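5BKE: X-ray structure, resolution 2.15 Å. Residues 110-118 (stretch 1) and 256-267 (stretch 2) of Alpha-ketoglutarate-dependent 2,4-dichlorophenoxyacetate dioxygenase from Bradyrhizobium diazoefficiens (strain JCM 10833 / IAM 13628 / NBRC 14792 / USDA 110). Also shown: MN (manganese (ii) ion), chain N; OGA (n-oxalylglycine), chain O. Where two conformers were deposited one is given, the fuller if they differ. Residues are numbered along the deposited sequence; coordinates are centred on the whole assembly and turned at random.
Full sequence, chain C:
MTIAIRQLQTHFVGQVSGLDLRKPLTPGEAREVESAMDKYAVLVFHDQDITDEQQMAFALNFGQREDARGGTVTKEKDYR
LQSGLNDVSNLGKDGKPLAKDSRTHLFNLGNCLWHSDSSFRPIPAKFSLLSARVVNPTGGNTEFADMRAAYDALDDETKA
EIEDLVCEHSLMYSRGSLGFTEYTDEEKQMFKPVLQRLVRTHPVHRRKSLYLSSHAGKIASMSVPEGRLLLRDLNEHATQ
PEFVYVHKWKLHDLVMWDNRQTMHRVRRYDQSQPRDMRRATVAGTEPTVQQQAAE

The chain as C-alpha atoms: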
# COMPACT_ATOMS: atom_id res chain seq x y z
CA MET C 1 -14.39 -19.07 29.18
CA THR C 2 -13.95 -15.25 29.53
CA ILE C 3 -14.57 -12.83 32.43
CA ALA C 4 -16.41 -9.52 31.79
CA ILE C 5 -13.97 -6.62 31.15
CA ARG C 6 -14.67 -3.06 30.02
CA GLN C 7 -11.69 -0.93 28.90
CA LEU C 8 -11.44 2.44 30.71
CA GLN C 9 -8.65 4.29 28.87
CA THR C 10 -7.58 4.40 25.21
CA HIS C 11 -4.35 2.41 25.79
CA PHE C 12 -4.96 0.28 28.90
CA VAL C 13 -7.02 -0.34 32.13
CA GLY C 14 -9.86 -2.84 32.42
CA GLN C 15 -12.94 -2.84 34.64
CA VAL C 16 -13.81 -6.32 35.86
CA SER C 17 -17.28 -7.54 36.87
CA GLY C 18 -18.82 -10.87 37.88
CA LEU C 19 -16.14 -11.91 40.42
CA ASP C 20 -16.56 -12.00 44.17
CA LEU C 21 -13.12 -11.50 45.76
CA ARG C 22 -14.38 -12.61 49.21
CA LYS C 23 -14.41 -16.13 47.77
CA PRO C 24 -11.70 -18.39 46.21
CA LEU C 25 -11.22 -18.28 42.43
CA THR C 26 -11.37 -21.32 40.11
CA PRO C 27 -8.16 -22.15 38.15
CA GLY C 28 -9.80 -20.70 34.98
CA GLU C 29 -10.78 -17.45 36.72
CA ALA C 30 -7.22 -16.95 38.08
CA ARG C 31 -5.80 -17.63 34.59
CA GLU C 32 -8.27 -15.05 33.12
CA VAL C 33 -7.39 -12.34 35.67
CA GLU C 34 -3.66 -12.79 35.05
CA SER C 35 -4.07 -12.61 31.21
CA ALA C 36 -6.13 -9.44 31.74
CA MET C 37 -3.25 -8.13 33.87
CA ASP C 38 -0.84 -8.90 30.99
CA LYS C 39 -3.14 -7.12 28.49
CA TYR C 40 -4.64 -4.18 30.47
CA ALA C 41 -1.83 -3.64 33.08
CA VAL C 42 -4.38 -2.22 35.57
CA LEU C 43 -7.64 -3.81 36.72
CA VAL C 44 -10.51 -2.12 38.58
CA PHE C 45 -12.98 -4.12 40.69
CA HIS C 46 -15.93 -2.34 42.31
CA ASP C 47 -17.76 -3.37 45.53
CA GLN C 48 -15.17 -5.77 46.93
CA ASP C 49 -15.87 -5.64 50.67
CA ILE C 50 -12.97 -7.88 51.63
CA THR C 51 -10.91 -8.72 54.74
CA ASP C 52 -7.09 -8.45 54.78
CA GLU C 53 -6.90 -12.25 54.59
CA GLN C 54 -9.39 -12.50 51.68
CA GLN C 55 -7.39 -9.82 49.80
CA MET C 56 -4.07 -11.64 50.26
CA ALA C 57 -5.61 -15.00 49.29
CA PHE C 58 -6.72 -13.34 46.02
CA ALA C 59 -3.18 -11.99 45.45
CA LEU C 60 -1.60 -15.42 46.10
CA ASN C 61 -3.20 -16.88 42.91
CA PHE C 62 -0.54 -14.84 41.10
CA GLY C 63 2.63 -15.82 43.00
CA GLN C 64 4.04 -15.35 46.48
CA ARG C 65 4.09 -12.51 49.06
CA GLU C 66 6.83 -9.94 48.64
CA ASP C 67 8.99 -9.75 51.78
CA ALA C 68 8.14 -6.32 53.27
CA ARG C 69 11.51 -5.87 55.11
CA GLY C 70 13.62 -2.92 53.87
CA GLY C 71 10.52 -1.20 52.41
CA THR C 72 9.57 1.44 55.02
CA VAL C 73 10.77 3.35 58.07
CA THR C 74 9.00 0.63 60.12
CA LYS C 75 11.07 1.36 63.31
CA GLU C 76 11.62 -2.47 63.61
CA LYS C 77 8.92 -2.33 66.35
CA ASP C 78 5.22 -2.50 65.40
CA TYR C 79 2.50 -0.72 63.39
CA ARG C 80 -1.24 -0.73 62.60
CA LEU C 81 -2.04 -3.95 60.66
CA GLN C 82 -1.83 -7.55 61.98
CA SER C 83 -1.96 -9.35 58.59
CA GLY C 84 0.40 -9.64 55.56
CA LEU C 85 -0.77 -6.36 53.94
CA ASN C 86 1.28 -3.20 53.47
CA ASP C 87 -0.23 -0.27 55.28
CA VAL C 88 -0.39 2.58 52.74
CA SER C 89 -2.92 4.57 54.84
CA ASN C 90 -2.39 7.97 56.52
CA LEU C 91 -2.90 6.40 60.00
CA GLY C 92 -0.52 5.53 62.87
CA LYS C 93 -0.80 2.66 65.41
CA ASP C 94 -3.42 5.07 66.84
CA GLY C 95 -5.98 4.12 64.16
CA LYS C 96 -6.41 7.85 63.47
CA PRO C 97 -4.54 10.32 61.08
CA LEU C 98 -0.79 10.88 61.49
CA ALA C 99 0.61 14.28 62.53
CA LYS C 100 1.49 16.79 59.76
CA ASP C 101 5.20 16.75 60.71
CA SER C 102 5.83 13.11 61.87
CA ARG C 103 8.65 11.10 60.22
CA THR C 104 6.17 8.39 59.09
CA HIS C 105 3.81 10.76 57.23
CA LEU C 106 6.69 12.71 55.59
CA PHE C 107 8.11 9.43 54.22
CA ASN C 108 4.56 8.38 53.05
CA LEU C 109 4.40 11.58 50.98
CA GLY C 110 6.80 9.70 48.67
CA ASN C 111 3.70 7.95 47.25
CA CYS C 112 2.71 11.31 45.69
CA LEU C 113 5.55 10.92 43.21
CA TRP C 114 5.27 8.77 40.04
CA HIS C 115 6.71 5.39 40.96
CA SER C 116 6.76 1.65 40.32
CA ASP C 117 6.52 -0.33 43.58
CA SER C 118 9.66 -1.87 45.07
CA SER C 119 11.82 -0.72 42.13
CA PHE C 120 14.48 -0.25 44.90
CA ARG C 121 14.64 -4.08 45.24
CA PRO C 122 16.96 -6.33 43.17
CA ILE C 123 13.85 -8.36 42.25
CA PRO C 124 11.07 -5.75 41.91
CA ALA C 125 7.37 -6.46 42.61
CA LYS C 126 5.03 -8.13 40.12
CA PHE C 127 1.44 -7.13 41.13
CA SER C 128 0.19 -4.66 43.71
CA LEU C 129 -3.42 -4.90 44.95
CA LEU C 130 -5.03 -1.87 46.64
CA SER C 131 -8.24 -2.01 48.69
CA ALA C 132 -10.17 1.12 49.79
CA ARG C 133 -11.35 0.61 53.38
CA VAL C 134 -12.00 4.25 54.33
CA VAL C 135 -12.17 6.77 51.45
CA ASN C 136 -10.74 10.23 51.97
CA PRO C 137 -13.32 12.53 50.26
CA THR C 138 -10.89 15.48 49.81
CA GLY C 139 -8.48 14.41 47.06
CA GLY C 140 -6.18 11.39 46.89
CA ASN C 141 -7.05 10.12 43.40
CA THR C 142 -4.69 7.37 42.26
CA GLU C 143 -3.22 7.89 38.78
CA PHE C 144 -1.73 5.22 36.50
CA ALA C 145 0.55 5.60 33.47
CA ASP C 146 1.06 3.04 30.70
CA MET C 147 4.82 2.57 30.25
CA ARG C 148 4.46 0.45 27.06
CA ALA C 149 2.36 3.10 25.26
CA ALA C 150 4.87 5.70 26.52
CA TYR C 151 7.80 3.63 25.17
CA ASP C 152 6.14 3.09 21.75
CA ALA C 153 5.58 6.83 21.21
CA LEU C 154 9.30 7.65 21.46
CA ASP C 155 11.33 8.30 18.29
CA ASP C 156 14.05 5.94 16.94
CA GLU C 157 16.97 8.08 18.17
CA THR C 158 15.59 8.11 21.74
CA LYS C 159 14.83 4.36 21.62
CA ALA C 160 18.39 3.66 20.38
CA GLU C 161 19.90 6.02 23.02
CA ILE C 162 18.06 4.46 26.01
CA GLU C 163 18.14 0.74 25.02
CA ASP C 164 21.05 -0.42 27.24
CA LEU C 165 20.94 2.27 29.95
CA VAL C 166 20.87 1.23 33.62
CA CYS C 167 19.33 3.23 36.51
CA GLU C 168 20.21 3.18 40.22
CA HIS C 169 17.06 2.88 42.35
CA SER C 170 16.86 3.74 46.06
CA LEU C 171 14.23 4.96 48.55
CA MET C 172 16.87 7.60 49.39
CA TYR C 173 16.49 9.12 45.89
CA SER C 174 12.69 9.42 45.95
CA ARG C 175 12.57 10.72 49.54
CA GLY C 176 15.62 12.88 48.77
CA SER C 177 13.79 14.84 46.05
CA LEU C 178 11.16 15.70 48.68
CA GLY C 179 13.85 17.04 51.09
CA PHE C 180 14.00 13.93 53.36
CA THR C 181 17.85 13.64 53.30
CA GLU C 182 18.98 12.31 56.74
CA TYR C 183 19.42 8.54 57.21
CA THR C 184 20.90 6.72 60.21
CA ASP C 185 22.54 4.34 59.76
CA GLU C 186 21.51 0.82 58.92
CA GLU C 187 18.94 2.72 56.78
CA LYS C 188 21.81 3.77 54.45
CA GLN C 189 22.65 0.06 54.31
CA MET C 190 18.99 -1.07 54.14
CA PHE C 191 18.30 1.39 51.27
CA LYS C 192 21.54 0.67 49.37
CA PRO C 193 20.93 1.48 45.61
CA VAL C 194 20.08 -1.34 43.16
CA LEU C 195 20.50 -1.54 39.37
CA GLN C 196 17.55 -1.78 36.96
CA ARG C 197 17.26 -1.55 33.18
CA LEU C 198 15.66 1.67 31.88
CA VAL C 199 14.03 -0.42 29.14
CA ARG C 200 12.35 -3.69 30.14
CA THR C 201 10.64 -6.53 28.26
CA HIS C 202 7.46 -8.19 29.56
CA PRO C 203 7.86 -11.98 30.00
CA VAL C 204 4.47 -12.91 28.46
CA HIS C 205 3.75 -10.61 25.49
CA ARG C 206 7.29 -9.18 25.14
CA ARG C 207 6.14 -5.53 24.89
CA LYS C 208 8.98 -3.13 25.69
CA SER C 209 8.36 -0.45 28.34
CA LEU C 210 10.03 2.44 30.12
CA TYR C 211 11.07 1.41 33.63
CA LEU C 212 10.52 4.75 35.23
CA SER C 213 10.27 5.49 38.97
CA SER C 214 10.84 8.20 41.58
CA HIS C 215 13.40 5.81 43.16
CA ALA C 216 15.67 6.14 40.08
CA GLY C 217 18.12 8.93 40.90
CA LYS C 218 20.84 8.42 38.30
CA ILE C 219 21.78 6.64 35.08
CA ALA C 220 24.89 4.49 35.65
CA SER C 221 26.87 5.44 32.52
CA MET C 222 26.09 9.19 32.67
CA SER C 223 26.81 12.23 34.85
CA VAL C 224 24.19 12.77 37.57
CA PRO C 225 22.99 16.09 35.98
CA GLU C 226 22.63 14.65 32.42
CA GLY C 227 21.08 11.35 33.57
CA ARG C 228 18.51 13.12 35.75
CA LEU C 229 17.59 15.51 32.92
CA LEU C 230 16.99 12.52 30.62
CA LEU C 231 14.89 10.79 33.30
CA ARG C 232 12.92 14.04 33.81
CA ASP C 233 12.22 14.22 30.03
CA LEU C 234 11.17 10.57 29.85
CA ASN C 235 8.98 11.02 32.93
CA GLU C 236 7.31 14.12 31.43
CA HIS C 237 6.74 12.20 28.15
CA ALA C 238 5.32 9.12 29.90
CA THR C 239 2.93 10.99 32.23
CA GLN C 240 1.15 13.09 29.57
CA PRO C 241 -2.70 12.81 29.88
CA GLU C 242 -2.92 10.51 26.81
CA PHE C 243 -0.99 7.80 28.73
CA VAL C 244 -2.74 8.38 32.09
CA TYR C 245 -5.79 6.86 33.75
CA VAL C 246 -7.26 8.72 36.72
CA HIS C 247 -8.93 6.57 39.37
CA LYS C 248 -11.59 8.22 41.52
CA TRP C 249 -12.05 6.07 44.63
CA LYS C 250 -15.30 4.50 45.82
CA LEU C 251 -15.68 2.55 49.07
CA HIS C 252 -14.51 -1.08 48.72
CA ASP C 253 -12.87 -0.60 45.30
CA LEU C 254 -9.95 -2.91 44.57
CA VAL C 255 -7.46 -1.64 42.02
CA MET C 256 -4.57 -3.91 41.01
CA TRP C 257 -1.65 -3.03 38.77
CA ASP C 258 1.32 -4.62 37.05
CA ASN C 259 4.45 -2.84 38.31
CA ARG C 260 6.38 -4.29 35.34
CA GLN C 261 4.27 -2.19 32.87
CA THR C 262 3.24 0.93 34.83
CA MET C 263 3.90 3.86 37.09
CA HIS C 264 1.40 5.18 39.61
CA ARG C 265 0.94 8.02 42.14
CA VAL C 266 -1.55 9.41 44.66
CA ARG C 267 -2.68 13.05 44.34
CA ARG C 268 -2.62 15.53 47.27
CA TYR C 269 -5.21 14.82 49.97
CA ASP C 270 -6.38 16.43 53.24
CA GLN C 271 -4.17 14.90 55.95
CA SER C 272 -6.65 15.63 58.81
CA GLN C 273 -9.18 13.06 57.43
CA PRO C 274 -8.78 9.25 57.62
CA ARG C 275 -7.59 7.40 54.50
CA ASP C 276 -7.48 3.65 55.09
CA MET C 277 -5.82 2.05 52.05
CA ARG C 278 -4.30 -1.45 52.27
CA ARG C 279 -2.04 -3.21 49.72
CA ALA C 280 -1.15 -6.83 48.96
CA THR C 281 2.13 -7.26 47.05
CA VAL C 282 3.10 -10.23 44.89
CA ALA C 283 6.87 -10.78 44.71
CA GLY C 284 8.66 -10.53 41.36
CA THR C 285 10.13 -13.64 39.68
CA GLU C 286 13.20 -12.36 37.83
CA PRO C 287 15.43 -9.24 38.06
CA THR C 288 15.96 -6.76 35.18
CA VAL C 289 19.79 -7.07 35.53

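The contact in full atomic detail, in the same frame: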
# COMPACT_ATOMS: atom_id res chain seq x y z
N GLY C 110 6.14 10.34 49.80
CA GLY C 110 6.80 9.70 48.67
C GLY C 110 5.84 9.08 47.65
O GLY C 110 6.12 9.11 46.45
N ASN C 111 4.72 8.55 48.12
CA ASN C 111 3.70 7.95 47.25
C ASN C 111 3.07 8.96 46.28
O ASN C 111 2.45 8.56 45.30
CB ASN C 111 2.64 7.19 48.06
CG ASN C 111 3.11 5.80 48.50
OD1 ASN C 111 4.22 5.37 48.17
ND2 ASN C 111 2.26 5.10 49.24
N CYS C 112 3.25 10.26 46.55
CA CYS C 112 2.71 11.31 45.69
C CYS C 112 3.51 11.49 44.43
O CYS C 112 3.04 12.15 43.50
CB CYS C 112 2.59 12.64 46.45
SG CYS C 112 1.36 12.59 47.77
N LEU C 113 4.71 10.92 44.41
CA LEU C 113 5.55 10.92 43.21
C LEU C 113 5.25 9.70 42.33
O LEU C 113 4.87 8.64 42.84
CB LEU C 113 7.03 10.97 43.59
CG LEU C 113 7.50 12.10 44.51
CD1 LEU C 113 8.91 11.82 45.01
CD2 LEU C 113 7.44 13.46 43.82
N TRP C 114 5.41 9.87 41.01
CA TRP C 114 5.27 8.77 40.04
C TRP C 114 6.31 7.70 40.32
O TRP C 114 7.50 7.98 40.34
CB TRP C 114 5.45 9.28 38.60
CG TRP C 114 4.29 10.05 38.02
CD1 TRP C 114 4.24 11.40 37.80
CD2 TRP C 114 3.04 9.52 37.58
NE1 TRP C 114 3.02 11.74 37.24
CE2 TRP C 114 2.27 10.61 37.09
CE3 TRP C 114 2.49 8.22 37.54
CZ2 TRP C 114 0.98 10.45 36.57
CZ3 TRP C 114 1.21 8.06 37.03
CH2 TRP C 114 0.46 9.17 36.55
N HIS C 115 5.84 6.48 40.55
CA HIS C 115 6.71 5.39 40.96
C HIS C 115 6.18 4.03 40.52
O HIS C 115 4.99 3.89 40.22
CB HIS C 115 6.95 5.41 42.50
CG HIS C 115 5.76 5.00 43.33
ND1 HIS C 115 4.76 5.89 43.67
CD2 HIS C 115 5.44 3.83 43.91
CE1 HIS C 115 3.86 5.26 44.41
NE2 HIS C 115 4.25 4.01 44.57
N SER C 116 7.08 3.06 40.49
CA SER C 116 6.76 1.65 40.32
C SER C 116 7.17 0.97 41.63
O SER C 116 8.28 1.24 42.13
CB SER C 116 7.52 1.08 39.12
OG SER C 116 7.19 -0.26 38.88
N ASP C 117 6.30 0.16 42.22
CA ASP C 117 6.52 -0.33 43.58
C ASP C 117 7.73 -1.24 43.66
O ASP C 117 7.95 -2.09 42.76
CB ASP C 117 5.31 -1.10 44.13
CG ASP C 117 4.11 -0.22 44.43
OD1 ASP C 117 4.26 0.97 44.78
OD2 ASP C 117 2.98 -0.76 44.33
N SER C 118 8.49 -1.05 44.74
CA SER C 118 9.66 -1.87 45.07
C SER C 118 10.72 -1.90 43.96
O SER C 118 11.45 -2.89 43.82
CB SER C 118 9.23 -3.28 45.47
OG SER C 118 8.54 -3.28 46.70
N MET C 256 -5.82 -3.15 41.08
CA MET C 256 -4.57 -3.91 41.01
C MET C 256 -3.80 -3.57 39.75
O MET C 256 -4.38 -3.37 38.67
CB MET C 256 -4.80 -5.41 41.15
CG MET C 256 -5.60 -6.09 40.05
SD MET C 256 -5.90 -7.85 40.35
CE MET C 256 -4.23 -8.52 40.50
N TRP C 257 -2.48 -3.46 39.88
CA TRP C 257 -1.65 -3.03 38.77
C TRP C 257 -0.40 -3.88 38.60
O TRP C 257 0.11 -4.46 39.58
CB TRP C 257 -1.30 -1.53 38.88
CG TRP C 257 -0.55 -1.13 40.13
CD1 TRP C 257 0.81 -1.10 40.29
CD2 TRP C 257 -1.11 -0.67 41.37
NE1 TRP C 257 1.13 -0.67 41.56
CE2 TRP C 257 -0.03 -0.39 42.24
CE3 TRP C 257 -2.43 -0.48 41.84
CZ2 TRP C 257 -0.21 0.07 43.55
CZ3 TRP C 257 -2.61 -0.01 43.14
CH2 TRP C 257 -1.51 0.25 43.98
N ASP C 258 0.07 -3.97 37.36
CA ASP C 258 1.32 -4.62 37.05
C ASP C 258 2.44 -3.59 37.11
O ASP C 258 2.51 -2.67 36.29
CB ASP C 258 1.28 -5.32 35.69
CG ASP C 258 2.52 -6.17 35.42
OD1 ASP C 258 3.43 -6.24 36.28
OD2 ASP C 258 2.57 -6.80 34.34
N ASN C 259 3.32 -3.76 38.11
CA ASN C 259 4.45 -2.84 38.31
C ASN C 259 5.47 -2.91 37.17
O ASN C 259 6.21 -1.95 36.93
CB ASN C 259 5.13 -3.11 39.67
CG ASN C 259 4.28 -2.63 40.84
OD1 ASN C 259 4.09 -1.42 41.05
ND2 ASN C 259 3.74 -3.58 41.60
N ARG C 260 5.47 -4.04 36.46
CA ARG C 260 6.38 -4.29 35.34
C ARG C 260 6.02 -3.50 34.06
O ARG C 260 6.86 -3.40 33.14
CB ARG C 260 6.47 -5.80 35.04
CG ARG C 260 6.70 -6.68 36.28
CD ARG C 260 6.57 -8.17 35.98
NE ARG C 260 5.22 -8.52 35.54
CZ ARG C 260 4.82 -9.73 35.17
NH1 ARG C 260 5.66 -10.77 35.20
NH2 ARG C 260 3.56 -9.92 34.79
N GLN C 261 4.82 -2.90 34.04
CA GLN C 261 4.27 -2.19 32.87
C GLN C 261 3.79 -0.77 33.14
O GLN C 261 3.30 -0.11 32.21
CB GLN C 261 3.10 -2.99 32.27
CG GLN C 261 3.44 -4.40 31.84
CD GLN C 261 2.28 -5.09 31.19
OE1 GLN C 261 2.13 -5.03 29.97
NE2 GLN C 261 1.45 -5.77 31.99
N THR C 262 3.89 -0.32 34.39
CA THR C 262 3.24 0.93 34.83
C THR C 262 4.05 1.77 35.80
O THR C 262 5.00 1.29 36.42
CB THR C 262 1.89 0.67 35.55
OG1 THR C 262 2.12 -0.10 36.74
CG2 THR C 262 0.86 -0.03 34.65
N MET C 263 3.66 3.04 35.91
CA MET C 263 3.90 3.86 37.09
C MET C 263 2.55 4.25 37.68
O MET C 263 1.51 4.17 37.01
CB MET C 263 4.68 5.12 36.76
CG MET C 263 6.16 4.91 36.58
SD MET C 263 7.09 6.43 36.76
CE MET C 263 6.39 7.44 35.45
N HIS C 264 2.58 4.68 38.94
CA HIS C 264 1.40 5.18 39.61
C HIS C 264 1.78 6.24 40.65
O HIS C 264 2.97 6.38 41.01
CB HIS C 264 0.57 4.04 40.21
CG HIS C 264 1.28 3.29 41.28
ND1 HIS C 264 2.21 2.32 41.01
CD2 HIS C 264 1.21 3.40 42.63
CE1 HIS C 264 2.69 1.86 42.15
NE2 HIS C 264 2.09 2.48 43.15
N ARG C 265 0.78 6.99 41.10
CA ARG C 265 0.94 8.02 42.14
C ARG C 265 -0.41 8.36 42.78
O ARG C 265 -1.47 8.14 42.19
CB ARG C 265 1.62 9.29 41.60
CG ARG C 265 0.78 10.10 40.61
CD ARG C 265 1.31 11.51 40.43
NE ARG C 265 0.53 12.26 39.44
CZ ARG C 265 0.83 13.48 39.00
NH1 ARG C 265 1.92 14.11 39.43
NH2 ARG C 265 0.04 14.07 38.11
N VAL C 266 -0.36 8.88 44.00
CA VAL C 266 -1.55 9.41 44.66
C VAL C 266 -1.47 10.94 44.61
O VAL C 266 -0.39 11.52 44.78
CB VAL C 266 -1.73 8.82 46.10
CG1 VAL C 266 -0.50 9.05 46.97
CG2 VAL C 266 -2.99 9.35 46.78
N ARG C 267 -2.61 11.58 44.34
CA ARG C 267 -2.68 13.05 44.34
C ARG C 267 -2.87 13.59 45.76
O ARG C 267 -3.35 12.87 46.64
CB ARG C 267 -3.79 13.57 43.39
CG ARG C 267 -3.67 13.14 41.92
CD ARG C 267 -2.27 13.36 41.34
NE ARG C 267 -1.85 14.77 41.30
CZ ARG C 267 -2.19 15.65 40.35
NH1 ARG C 267 -1.74 16.90 40.42
NH2 ARG C 267 -2.98 15.30 39.34
MN MN N . 2.97 2.53 45.19
C1 OGA O . 0.76 1.92 46.76
C2 OGA O . 0.52 3.30 46.42
C4 OGA O . -1.09 5.16 46.45
C5 OGA O . -2.41 5.38 47.15
O1 OGA O . 1.74 1.35 46.22
O2 OGA O . -0.04 1.34 47.54
O2' OGA O . 1.46 3.96 45.97
O3 OGA O . -2.43 5.21 48.39
N1 OGA O . -0.71 3.76 46.58
O4 OGA O . -3.40 5.71 46.47
O HOH W 1 0.80 13.69 43.35
O HOH W 2 3.95 13.50 41.21

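What do the first residues of stretch 2 offer to the other segment? Trp257, in a strand that enters from earlier in the chain, points its CA-to-CB bond toward stretch 1 and sets its indole edge against Asp117. The bond from Trp257 NE1 to Asp117 OD2 is weak, 3.3 Å long and bent to 132° at the hydrogen, and the same NE1 also makes a weak bond to Asn259 OD1 at 3.1 Å. Asp258 has no contact across; its carboxylate serves its own stretch, in a salt bridge with Arg260, Arg260 NE lying 3.0 Å from Asp258 OD1.

How does the turn that follows hold Ser116 and Asp117? Asn259 makes a hydrogen bond to each of them. Its OD1 accepts from the backbone, Asp117 N to Asn259 OD1 being 3.0 Å, while its carbonyl takes the hydroxyl of Ser116, with Ser116 OG to Asn259 O at 2.8 Å. One residue thus uses side chain and main chain to fix two successive residues of stretch 1. Arg260 and Gln261 point away and make no contact. Thr262 turns its hydroxyl back to its own stretch, where Thr262 OG1 donates to Asp258 O at 2.6 Å.

What joins the backbones where the metal is held? Met263 packs beside Trp114, with Met263 CE 3.8 Å from Trp114 CB, and then His264 pairs with His115 in a single antiparallel bridge. Both bonds of the pair are short: His115 N to His264 O is 2.9 Å, and His264 N to His115 O is 2.8 Å. The CA-to-CB bonds of both histidines point away from the opposite stretch, yet their ring ends come together at manganese. His115 NE2 binds MN at 2.0 Å, His264 NE2 binds MN at 2.2 Å, and Asp117 OD1 binds MN at 2.1 Å. The two NE2 atoms, of His115 and His264, are 3.0 Å apart because both bind the ion; they are not hydrogen-bonded. N-oxalylglycine adds OGA O1 at 2.0 Å and OGA O2' at 2.2 Å from MN. Away from the metal, His115 ND1 donates to Leu113 O at 2.9 Å, nearly straight at 173°, which helps to fix the ring's orientation.

How does the contact continue beyond the bridge? Arg265 points toward stretch 1 and lays its extended chain across Trp114: Arg265 CD sits over the face of the five-membered ring, 3.6 Å from its centroid. Trp114 NE1 lies over one face of the guanidinium, 3.3 Å from Arg265 CZ, a packing contact between groups that both donate. A water accepts from Arg265 NH1 and donates to Cys112 O. Val266 then closes the contact with a nearly straight bond, Val266 N to Asn111 O at 3.1 Å and 167°. Its carbonyl meets a carbon, Cys112 CA to Val266 O being 3.2 Å, and a second water bridges Cys112 O and Val266 O. Arg267 points away, beyond contact.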